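Local coordinates for protein GCN5-related N-acetyltransferase (Brucella abortus, PDB 7N1L) that probably transfers an acyl group, most likely acetyl from acetyl-CoA, to an amine acceptor, as a member of the GNAT family of N-acetyltransferases, at residues Leu35-Glu40 / Gly78-Gly83; Leu94-Thr99 / Trp137-Leu142; Ile109-Asp114 / Lys118-Ala123. All blocks are in the same frame, centred on the assembly; numbering follows the deposited sequence.

Overall arrangement
All three contacts reach the same mixed five-stranded sheet of the GNAT fold. Contact 1 joins the start of helix 38-52 to the end of strand 74-81. Contact 2, whose centre lies about 28 Å away beyond the chain's centre, joins the far end of strand 84-96 to strand 137-144, beside the subunit interface. Contact 3 packs helix 120-129 on strand 101-111; its centre is about 14 Å from that of contact 1, and the two touch through Ala79 and Ile120. Along the chain contact 1 closes first, and contact 3 is nested within the loop closed by contact 2. Contact 3, at the probable acetyl-CoA pyrophosphate loop, lies about 25 Å from contact 2, centre to centre.

Contact 1 (Leu35-Glu40 / Gly78-Gly83); sequences LRDAHE and GARVDG
Arg80 and Glu40 carry the contact through a two-point salt bridge. Each guanidinium nitrogen at the outer end takes its own carboxylate oxygen: Arg80 NH1 donates to Glu40 OE2 at 2.6 Å, with an N-H...O angle of 162°, and Arg80 NH2 to Glu40 OE1 at 2.5 Å. The second length is shorter than expected and its exact value is doubtful, but the pairing itself is clear. Glu40 CD sits at the guanidinium edge, in its plane, while the two flat groups are turned 39° against each other. The bridge is therefore bidentate but not coplanar, and Glu40 OE2 is met on its syn side, 21° out of the carboxylate plane. An extended Arg80 chain from CG to NE spans the gap from the strand, and the two side chains cross at about a right angle.

Longer electrostatic links widen the bridge into a network. Asp37 OD1 stands 3.9 Å from Arg80 NH2 and 4.0 Å from Arg36 NH1, both long for salt bridges, so Asp37 lies between two cations that do not touch each other. Its other oxygen, OD2, accepts a hydrogen bond from the backbone N of His34, which helps to fix the carboxylate.

One weak hydrogen bond ties the arginine to its own hairpin: Arg80 NH1 reaches Gly83 O at 3.1 Å. Nonpolar cover comes from Leu85 on strand 84-96, touched by both Glu40 and Arg80.

Backbone angles at Asp82 and Gly83 match a type I' turn, as in tight two-residue beta hairpins. The network thus joins the turn region between strands 74-81 and 84-96 to the N-terminal end of helix 38-52, an early helix packed on the sheet of the GNAT fold.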
loop_
_atom_site.group_PDB
_atom_site.type_symbol
_atom_site.label_atom_id
_atom_site.label_comp_id
_atom_site.label_asym_id
_atom_site.label_seq_id
_atom_site.Cartn_x
_atom_site.Cartn_y
_atom_site.Cartn_z
ATOM N N LEU A 35 -20.039 4.783 4.866
ATOM C CA LEU A 35 -20.177 6.214 4.596
ATOM C C LEU A 35 -21.118 6.883 5.604
ATOM O O LEU A 35 -20.973 8.081 5.909
ATOM C CB LEU A 35 -20.617 6.425 3.148
ATOM C CG LEU A 35 -20.681 7.888 2.693
ATOM C CD1 LEU A 35 -19.331 8.483 2.960
ATOM C CD2 LEU A 35 -21.040 8.031 1.188
ATOM N N ARG A 36 -22.098 6.129 6.101
ATOM C CA ARG A 36 -22.980 6.597 7.168
ATOM C C ARG A 36 -22.191 7.175 8.343
ATOM O O ARG A 36 -22.618 8.153 8.977
ATOM C CB ARG A 36 -23.809 5.402 7.672
ATOM C CG ARG A 36 -24.848 5.729 8.728
ATOM C CD ARG A 36 -25.018 4.595 9.769
ATOM N NE ARG A 36 -25.750 3.392 9.381
ATOM C CZ ARG A 36 -25.261 2.157 9.434
ATOM N NH1 ARG A 36 -24.015 1.919 9.814
ATOM N NH2 ARG A 36 -26.054 1.129 9.127
ATOM N N ASP A 37 -21.020 6.616 8.618
ATOM C CA ASP A 37 -20.274 6.914 9.832
ATOM C C ASP A 37 -19.294 8.069 9.679
ATOM O O ASP A 37 -18.514 8.318 10.604
ATOM C CB ASP A 37 -19.555 5.655 10.311
ATOM C CG ASP A 37 -20.510 4.478 10.486
ATOM O OD1 ASP A 37 -21.504 4.630 11.242
ATOM O OD2 ASP A 37 -20.265 3.403 9.885
ATOM N N ALA A 38 -19.313 8.773 8.544
ATOM C CA ALA A 38 -18.268 9.764 8.278
ATOM C C ALA A 38 -18.223 10.823 9.362
ATOM O O ALA A 38 -17.140 11.212 9.814
ATOM C CB ALA A 38 -18.481 10.418 6.907
ATOM N N HIS A 39 -19.396 11.304 9.791
ATOM C CA HIS A 39 -19.447 12.362 10.794
ATOM C C HIS A 39 -18.891 11.896 12.135
ATOM O O HIS A 39 -18.210 12.662 12.829
ATOM C CB HIS A 39 -20.864 12.883 10.948
ATOM C CG HIS A 39 -20.954 14.069 11.853
ATOM N ND1 HIS A 39 -20.354 15.273 11.553
ATOM C CD2 HIS A 39 -21.614 14.260 13.019
ATOM C CE1 HIS A 39 -20.603 16.143 12.513
ATOM N NE2 HIS A 39 -21.377 15.557 13.408
ATOM N N GLU A 40 -19.206 10.663 12.535
ATOM C CA GLU A 40 -18.663 10.122 13.771
ATOM C C GLU A 40 -17.166 9.856 13.638
ATOM O O GLU A 40 -16.398 10.071 14.582
ATOM C CB GLU A 40 -19.411 8.836 14.122
ATOM C CG GLU A 40 -20.146 8.892 15.452
ATOM C CD GLU A 40 -20.641 7.536 15.900
ATOM O OE1 GLU A 40 -21.308 6.848 15.104
ATOM O OE2 GLU A 40 -20.354 7.158 17.051
ATOM N N GLY A 78 -13.797 0.065 12.801
ATOM C CA GLY A 78 -14.017 0.958 13.928
ATOM C C GLY A 78 -14.254 0.209 15.230
ATOM O O GLY A 78 -14.824 -0.888 15.248
ATOM N N ALA A 79 -13.835 0.827 16.334
ATOM C CA ALA A 79 -14.026 0.275 17.666
ATOM C C ALA A 79 -14.923 1.209 18.464
ATOM O O ALA A 79 -14.648 2.409 18.561
ATOM C CB ALA A 79 -12.689 0.079 18.382
ATOM N N ARG A 80 -15.988 0.669 19.023
ATOM C CA ARG A 80 -16.923 1.452 19.833
ATOM C C ARG A 80 -16.893 0.976 21.278
ATOM O O ARG A 80 -16.788 -0.224 21.538
ATOM C CB ARG A 80 -18.359 1.365 19.294
ATOM C CG ARG A 80 -18.525 1.947 17.895
ATOM C CD ARG A 80 -19.969 1.807 17.370
ATOM N NE ARG A 80 -20.158 2.583 16.149
ATOM C CZ ARG A 80 -20.367 3.891 16.131
ATOM N NH1 ARG A 80 -20.447 4.592 17.245
ATOM N NH2 ARG A 80 -20.476 4.515 14.965
ATOM N N VAL A 81 -16.940 1.924 22.217
ATOM C CA VAL A 81 -17.085 1.632 23.643
ATOM C C VAL A 81 -18.271 2.427 24.193
ATOM O O VAL A 81 -18.297 3.660 24.094
ATOM C CB VAL A 81 -15.789 1.953 24.413
ATOM C CG1 VAL A 81 -16.008 1.971 25.923
ATOM C CG2 VAL A 81 -14.672 0.942 24.029
ATOM N N ASP A 82 -19.253 1.723 24.771
ATOM C CA ASP A 82 -20.481 2.347 25.317
ATOM C C ASP A 82 -21.155 3.253 24.303
ATOM O O ASP A 82 -21.566 4.368 24.627
ATOM C CB ASP A 82 -20.215 3.136 26.596
ATOM C CG ASP A 82 -19.791 2.262 27.724
ATOM O OD1 ASP A 82 -20.457 1.220 27.914
ATOM O OD2 ASP A 82 -18.791 2.606 28.400
ATOM N N GLY A 83 -21.230 2.787 23.059
ATOM C CA GLY A 83 -21.843 3.525 21.977
ATOM C C GLY A 83 -20.962 4.549 21.288
ATOM O O GLY A 83 -21.301 4.985 20.177
#

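Contact 2 (Leu94-Thr99 / Trp137-Leu142); sequences LPEPVT and WSKLVL
Glu96 and Lys139 meet by charge: Glu96 OE2 lies 3.6 Å from Lys139 NZ, a salt bridge with no hydrogen bond. The side chains cross at about a right angle. Lys139 starts with CG between its backbone N and carbonyl carbon (chi1 57°), runs straight through the next two torsions and bends only at its last, which sets Lys139 NZ beside the glutamate chain, a close 3.1 Å from Glu96 CG, behind the carboxylate and not before its oxygens.

Glu96, which has the most surface buried here, is bent at chi2, and its carboxylate folds back over the chain that follows it. Glu96 OE1 accepts two bonds from Thr99: the backbone N at 2.8 Å, on the syn side and 30° out of the carboxylate plane, and OG1 at 2.8 Å, on the anti side. Glu96 OE2 takes a weak bond from Val98 N. The group's rotation is thus set by its own turn, and nearby Lys139 would be expected to stabilise its negative charge.

In the sheet, strand 101-111 runs between strands 84-96 and 137-144, so the contact reaches past it to link two strands that are not neighbours. Lys139, Leu140 and Leu142 also pair antiparallel with a strand of the second subunit, which continues the sheet across the dimer interface.

Ser138 approaches from the corner where strand 137-144 is broken. Its OG comes within 4.0 Å of Glu96 CG and 3.9 Å of Thr99 OG1, both van der Waals distances. Beside it, Trp137 NE1 is hydrogen-bonded to Asp93 OD1, and on the 94-99 side Val98 packs on Leu52 of the second subunit.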
loop_
_atom_site.group_PDB
_atom_site.type_symbol
_atom_site.label_atom_id
_atom_site.label_comp_id
_atom_site.label_asym_id
_atom_site.label_seq_id
_atom_site.Cartn_x
_atom_site.Cartn_y
_atom_site.Cartn_z
ATOM N N LEU A 94 -5.285 -5.561 -1.052
ATOM C CA LEU A 94 -4.480 -5.338 -2.250
ATOM C C LEU A 94 -4.085 -6.639 -2.932
ATOM O O LEU A 94 -3.937 -7.673 -2.278
ATOM C CB LEU A 94 -3.203 -4.553 -1.935
ATOM C CG LEU A 94 -3.389 -3.124 -1.460
ATOM C CD1 LEU A 94 -2.060 -2.520 -1.079
ATOM C CD2 LEU A 94 -4.072 -2.290 -2.540
ATOM N N PRO A 95 -3.903 -6.629 -4.250
ATOM C CA PRO A 95 -3.374 -7.827 -4.905
ATOM C C PRO A 95 -1.944 -8.058 -4.456
ATOM O O PRO A 95 -1.229 -7.119 -4.109
ATOM C CB PRO A 95 -3.467 -7.492 -6.399
ATOM C CG PRO A 95 -3.428 -6.007 -6.459
ATOM C CD PRO A 95 -4.179 -5.549 -5.218
ATOM N N GLU A 96 -1.563 -9.334 -4.387
ATOM C CA GLU A 96 -0.212 -9.769 -4.029
ATOM C C GLU A 96 0.371 -10.503 -5.228
ATOM O O GLU A 96 0.132 -11.709 -5.408
ATOM C CB GLU A 96 -0.240 -10.653 -2.782
ATOM C CG GLU A 96 1.045 -10.624 -1.984
ATOM C CD GLU A 96 2.231 -11.124 -2.798
ATOM O OE1 GLU A 96 2.319 -12.366 -2.979
ATOM O OE2 GLU A 96 3.055 -10.280 -3.265
ATOM N N PRO A 97 1.132 -9.819 -6.086
ATOM C CA PRO A 97 1.530 -10.429 -7.365
ATOM C C PRO A 97 2.434 -11.648 -7.242
ATOM O O PRO A 97 2.428 -12.501 -8.137
ATOM C CB PRO A 97 2.257 -9.281 -8.083
ATOM C CG PRO A 97 1.773 -8.047 -7.432
ATOM C CD PRO A 97 1.566 -8.417 -5.996
ATOM N N VAL A 98 3.221 -11.758 -6.182
ATOM C CA VAL A 98 4.173 -12.853 -6.104
ATOM C C VAL A 98 3.449 -14.189 -5.932
ATOM O O VAL A 98 3.691 -15.145 -6.681
ATOM C CB VAL A 98 5.199 -12.573 -4.988
ATOM C CG1 VAL A 98 5.928 -13.839 -4.570
ATOM C CG2 VAL A 98 6.198 -11.496 -5.464
ATOM N N THR A 99 2.539 -14.272 -4.960
ATOM C CA THR A 99 1.791 -15.498 -4.716
ATOM C C THR A 99 0.523 -15.593 -5.546
ATOM O O THR A 99 -0.069 -16.675 -5.623
ATOM C CB THR A 99 1.419 -15.616 -3.240
ATOM O OG1 THR A 99 0.559 -14.525 -2.899
ATOM C CG2 THR A 99 2.659 -15.593 -2.362
ATOM N N TRP A 137 -5.895 -13.633 2.062
ATOM C CA TRP A 137 -4.653 -12.954 2.380
ATOM C C TRP A 137 -3.573 -13.971 2.700
ATOM O O TRP A 137 -3.801 -14.895 3.485
ATOM C CB TRP A 137 -4.827 -12.014 3.565
ATOM C CG TRP A 137 -5.560 -10.803 3.181
ATOM C CD1 TRP A 137 -5.871 -10.399 1.904
ATOM C CD2 TRP A 137 -6.125 -9.835 4.067
ATOM N NE1 TRP A 137 -6.588 -9.221 1.949
ATOM C CE2 TRP A 137 -6.768 -8.860 3.264
ATOM C CE3 TRP A 137 -6.172 -9.708 5.465
ATOM C CZ2 TRP A 137 -7.421 -7.748 3.817
ATOM C CZ3 TRP A 137 -6.825 -8.606 6.018
ATOM C CH2 TRP A 137 -7.437 -7.640 5.197
ATOM N N SER A 138 -2.421 -13.824 2.042
ATOM C CA SER A 138 -1.206 -14.515 2.449
ATOM C C SER A 138 -0.482 -13.779 3.566
ATOM O O SER A 138 0.376 -14.371 4.229
ATOM C CB SER A 138 -0.257 -14.693 1.260
ATOM O OG SER A 138 0.202 -13.435 0.806
ATOM N N LYS A 139 -0.761 -12.491 3.751
ATOM C CA LYS A 139 -0.102 -11.723 4.796
ATOM C C LYS A 139 -0.884 -10.451 5.093
ATOM O O LYS A 139 -1.725 -10.007 4.313
ATOM C CB LYS A 139 1.341 -11.366 4.413
ATOM C CG LYS A 139 1.505 -10.589 3.110
ATOM C CD LYS A 139 3.003 -10.412 2.821
ATOM C CE LYS A 139 3.266 -9.643 1.540
ATOM N NZ LYS A 139 3.105 -10.480 0.309
ATOM N N LEU A 140 -0.531 -9.842 6.217
ATOM C CA LEU A 140 -0.977 -8.517 6.603
ATOM C C LEU A 140 0.273 -7.677 6.834
ATOM O O LEU A 140 1.114 -8.034 7.661
ATOM C CB LEU A 140 -1.834 -8.587 7.860
ATOM C CG LEU A 140 -2.275 -7.286 8.478
ATOM C CD1 LEU A 140 -2.989 -6.472 7.443
ATOM C CD2 LEU A 140 -3.217 -7.600 9.699
ATOM N N VAL A 141 0.456 -6.642 6.017
ATOM C CA VAL A 141 1.573 -5.726 6.142
ATOM C C VAL A 141 1.157 -4.569 7.042
ATOM O O VAL A 141 0.138 -3.915 6.790
ATOM C CB VAL A 141 2.005 -5.215 4.757
ATOM C CG1 VAL A 141 2.965 -4.031 4.886
ATOM C CG2 VAL A 141 2.611 -6.354 3.945
ATOM N N LEU A 142 1.978 -4.261 8.042
ATOM C CA LEU A 142 1.692 -3.184 8.975
ATOM C C LEU A 142 2.791 -2.147 8.873
ATOM O O LEU A 142 3.947 -2.437 9.200
ATOM C CB LEU A 142 1.591 -3.697 10.415
ATOM C CG LEU A 142 0.678 -4.902 10.711
ATOM C CD1 LEU A 142 0.913 -5.421 12.118
ATOM C CD2 LEU A 142 -0.779 -4.533 10.506
#

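Contact 3 (Ile109-Asp114 / Lys118-Ala123); sequences IYVHHD and KGIAKA
Val111 and Ala121 face each other at the centre of the contact, their CA atoms 6.5 Å apart. The methyl Val111 CG2 does the touching, lying 3.8 Å from Ala121 CB. This branch is anti to its own carbonyl carbon and turned to the helix. It also comes 3.8 Å from Ala121 N, so it rests against the backbone of the first helical turn as well as its side chain.

Two further side chains come in beside this pair. From the strand, Ile109 extends its CG1 branch, with CG1 anti to the backbone N (chi1 -167°), and carries CD1 out to the helix. The tip, Ile109 CD1, stops 4.0 Å from Ala121 CB and 3.8 Å from Ala121 O. Ala121 CB is therefore met by methyl groups from two strand residues that alternate with Tyr110, whose side chain leaves on the other face of the sheet toward helix 38-52. From the helix, Ile120 offers its CG2 methyl to Val111 CG2, tip to tip at 4.0 Å, and extends the apolar layer toward Ala79 of strand 74-81. Leu154 of helix 150-158 touches both Ile109 and Ala121.

Past the strand end, Asp114 N donates to His112 ND1 at 2.8 Å, and Arg116, between the segments, bonds to Val111 O. Arg116, Gly119 and Ala121 fit the R/Q-x-x-G-x-G/A signature of GNAT enzymes, whose loop and helix start bind the acetyl-CoA pyrophosphate, probably here too.

Between the two segments the contact is methyl packing, with no hydrogen bond or salt bridge across it. The helix's first turn therefore meets the strand by shape and burial, while Asp114 N and Arg116 make their polar bonds to His112 and Val111, at the strand's end and just after it.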
loop_
_atom_site.group_PDB
_atom_site.type_symbol
_atom_site.label_atom_id
_atom_site.label_comp_id
_atom_site.label_asym_id
_atom_site.label_seq_id
_atom_site.Cartn_x
_atom_site.Cartn_y
_atom_site.Cartn_z
ATOM N N ILE A 109 -3.426 3.523 12.318
ATOM C CA ILE A 109 -4.184 3.013 13.445
ATOM C C ILE A 109 -4.212 4.120 14.478
ATOM O O ILE A 109 -3.286 4.933 14.553
ATOM C CB ILE A 109 -3.579 1.713 14.007
ATOM C CG1 ILE A 109 -4.560 1.040 14.968
ATOM C CG2 ILE A 109 -2.164 1.960 14.606
ATOM C CD1 ILE A 109 -4.300 -0.438 15.139
ATOM N N TYR A 110 -5.326 4.210 15.215
ATOM C CA TYR A 110 -5.477 5.273 16.198
ATOM C C TYR A 110 -6.524 4.887 17.233
ATOM O O TYR A 110 -7.622 4.441 16.880
ATOM C CB TYR A 110 -5.877 6.588 15.532
ATOM C CG TYR A 110 -5.977 7.732 16.504
ATOM C CD1 TYR A 110 -4.842 8.293 17.025
ATOM C CD2 TYR A 110 -7.204 8.254 16.897
ATOM C CE1 TYR A 110 -4.903 9.329 17.922
ATOM C CE2 TYR A 110 -7.281 9.315 17.778
ATOM C CZ TYR A 110 -6.116 9.845 18.285
ATOM O OH TYR A 110 -6.121 10.882 19.184
ATOM N N VAL A 111 -6.197 5.124 18.502
ATOM C CA VAL A 111 -7.118 4.949 19.622
ATOM C C VAL A 111 -7.218 6.278 20.356
ATOM O O VAL A 111 -6.193 6.888 20.689
ATOM C CB VAL A 111 -6.658 3.836 20.582
ATOM C CG1 VAL A 111 -7.570 3.784 21.833
ATOM C CG2 VAL A 111 -6.620 2.485 19.870
ATOM N N HIS A 112 -8.451 6.704 20.626
ATOM C CA HIS A 112 -8.701 7.921 21.390
ATOM C C HIS A 112 -7.899 7.884 22.678
ATOM O O HIS A 112 -7.780 6.839 23.310
ATOM C CB HIS A 112 -10.192 8.007 21.684
ATOM C CG HIS A 112 -10.614 9.232 22.418
ATOM N ND1 HIS A 112 -10.328 9.443 23.749
ATOM C CD2 HIS A 112 -11.372 10.282 22.025
ATOM C CE1 HIS A 112 -10.854 10.591 24.135
ATOM N NE2 HIS A 112 -11.507 11.112 23.113
ATOM N N HIS A 113 -7.334 9.030 23.058
ATOM C CA HIS A 113 -6.392 9.078 24.172
ATOM C C HIS A 113 -7.029 8.756 25.523
ATOM O O HIS A 113 -6.301 8.431 26.470
ATOM C CB HIS A 113 -5.698 10.443 24.225
ATOM C CG HIS A 113 -6.639 11.603 24.296
ATOM N ND1 HIS A 113 -7.474 11.950 23.253
ATOM C CD2 HIS A 113 -6.878 12.500 25.285
ATOM C CE1 HIS A 113 -8.190 13.008 23.596
ATOM N NE2 HIS A 113 -7.846 13.363 24.824
ATOM N N ASP A 114 -8.350 8.859 25.657
ATOM C CA ASP A 114 -9.008 8.468 26.911
ATOM C C ASP A 114 -9.290 6.980 26.982
ATOM O O ASP A 114 -9.905 6.524 27.946
ATOM C CB ASP A 114 -10.326 9.220 27.098
ATOM C CG ASP A 114 -10.117 10.670 27.416
ATOM O OD1 ASP A 114 -9.122 10.985 28.102
ATOM O OD2 ASP A 114 -10.929 11.498 26.950
ATOM N N LYS A 118 -6.213 -0.188 27.232
ATOM C CA LYS A 118 -7.301 -1.149 27.231
ATOM C C LYS A 118 -7.151 -2.235 26.173
ATOM O O LYS A 118 -8.059 -3.063 26.032
ATOM C CB LYS A 118 -8.646 -0.439 27.022
ATOM C CG LYS A 118 -9.060 0.525 28.146
ATOM C CD LYS A 118 -10.558 0.772 28.001
ATOM C CE LYS A 118 -10.988 2.149 28.449
ATOM N NZ LYS A 118 -12.417 2.379 28.053
ATOM N N GLY A 119 -6.030 -2.281 25.452
ATOM C CA GLY A 119 -5.854 -3.294 24.434
ATOM C C GLY A 119 -6.704 -3.121 23.186
ATOM O O GLY A 119 -6.899 -4.090 22.452
ATOM N N ILE A 120 -7.232 -1.920 22.935
ATOM C CA ILE A 120 -8.147 -1.727 21.807
ATOM C C ILE A 120 -7.414 -1.836 20.458
ATOM O O ILE A 120 -7.912 -2.473 19.523
ATOM C CB ILE A 120 -8.892 -0.389 21.957
ATOM C CG1 ILE A 120 -9.879 -0.477 23.150
ATOM C CG2 ILE A 120 -9.650 -0.045 20.677
ATOM C CD1 ILE A 120 -10.487 0.839 23.541
ATOM N N ALA A 121 -6.229 -1.231 20.335
ATOM C CA ALA A 121 -5.519 -1.277 19.062
ATOM C C ALA A 121 -5.208 -2.717 18.659
ATOM O O ALA A 121 -5.431 -3.119 17.513
ATOM C CB ALA A 121 -4.245 -0.431 19.136
ATOM N N LYS A 122 -4.722 -3.516 19.600
ATOM C CA LYS A 122 -4.504 -4.937 19.331
ATOM C C LYS A 122 -5.809 -5.643 18.965
ATOM O O LYS A 122 -5.816 -6.547 18.120
ATOM C CB LYS A 122 -3.849 -5.589 20.540
ATOM C CG LYS A 122 -4.107 -7.079 20.707
ATOM C CD LYS A 122 -3.149 -7.883 19.849
ATOM C CE LYS A 122 -2.889 -9.285 20.405
ATOM N NZ LYS A 122 -4.137 -10.099 20.636
ATOM N N ALA A 123 -6.925 -5.272 19.610
ATOM C CA ALA A 123 -8.189 -5.890 19.238
ATOM C C ALA A 123 -8.548 -5.580 17.782
ATOM O O ALA A 123 -9.052 -6.449 17.064
ATOM C CB ALA A 123 -9.293 -5.454 20.207
#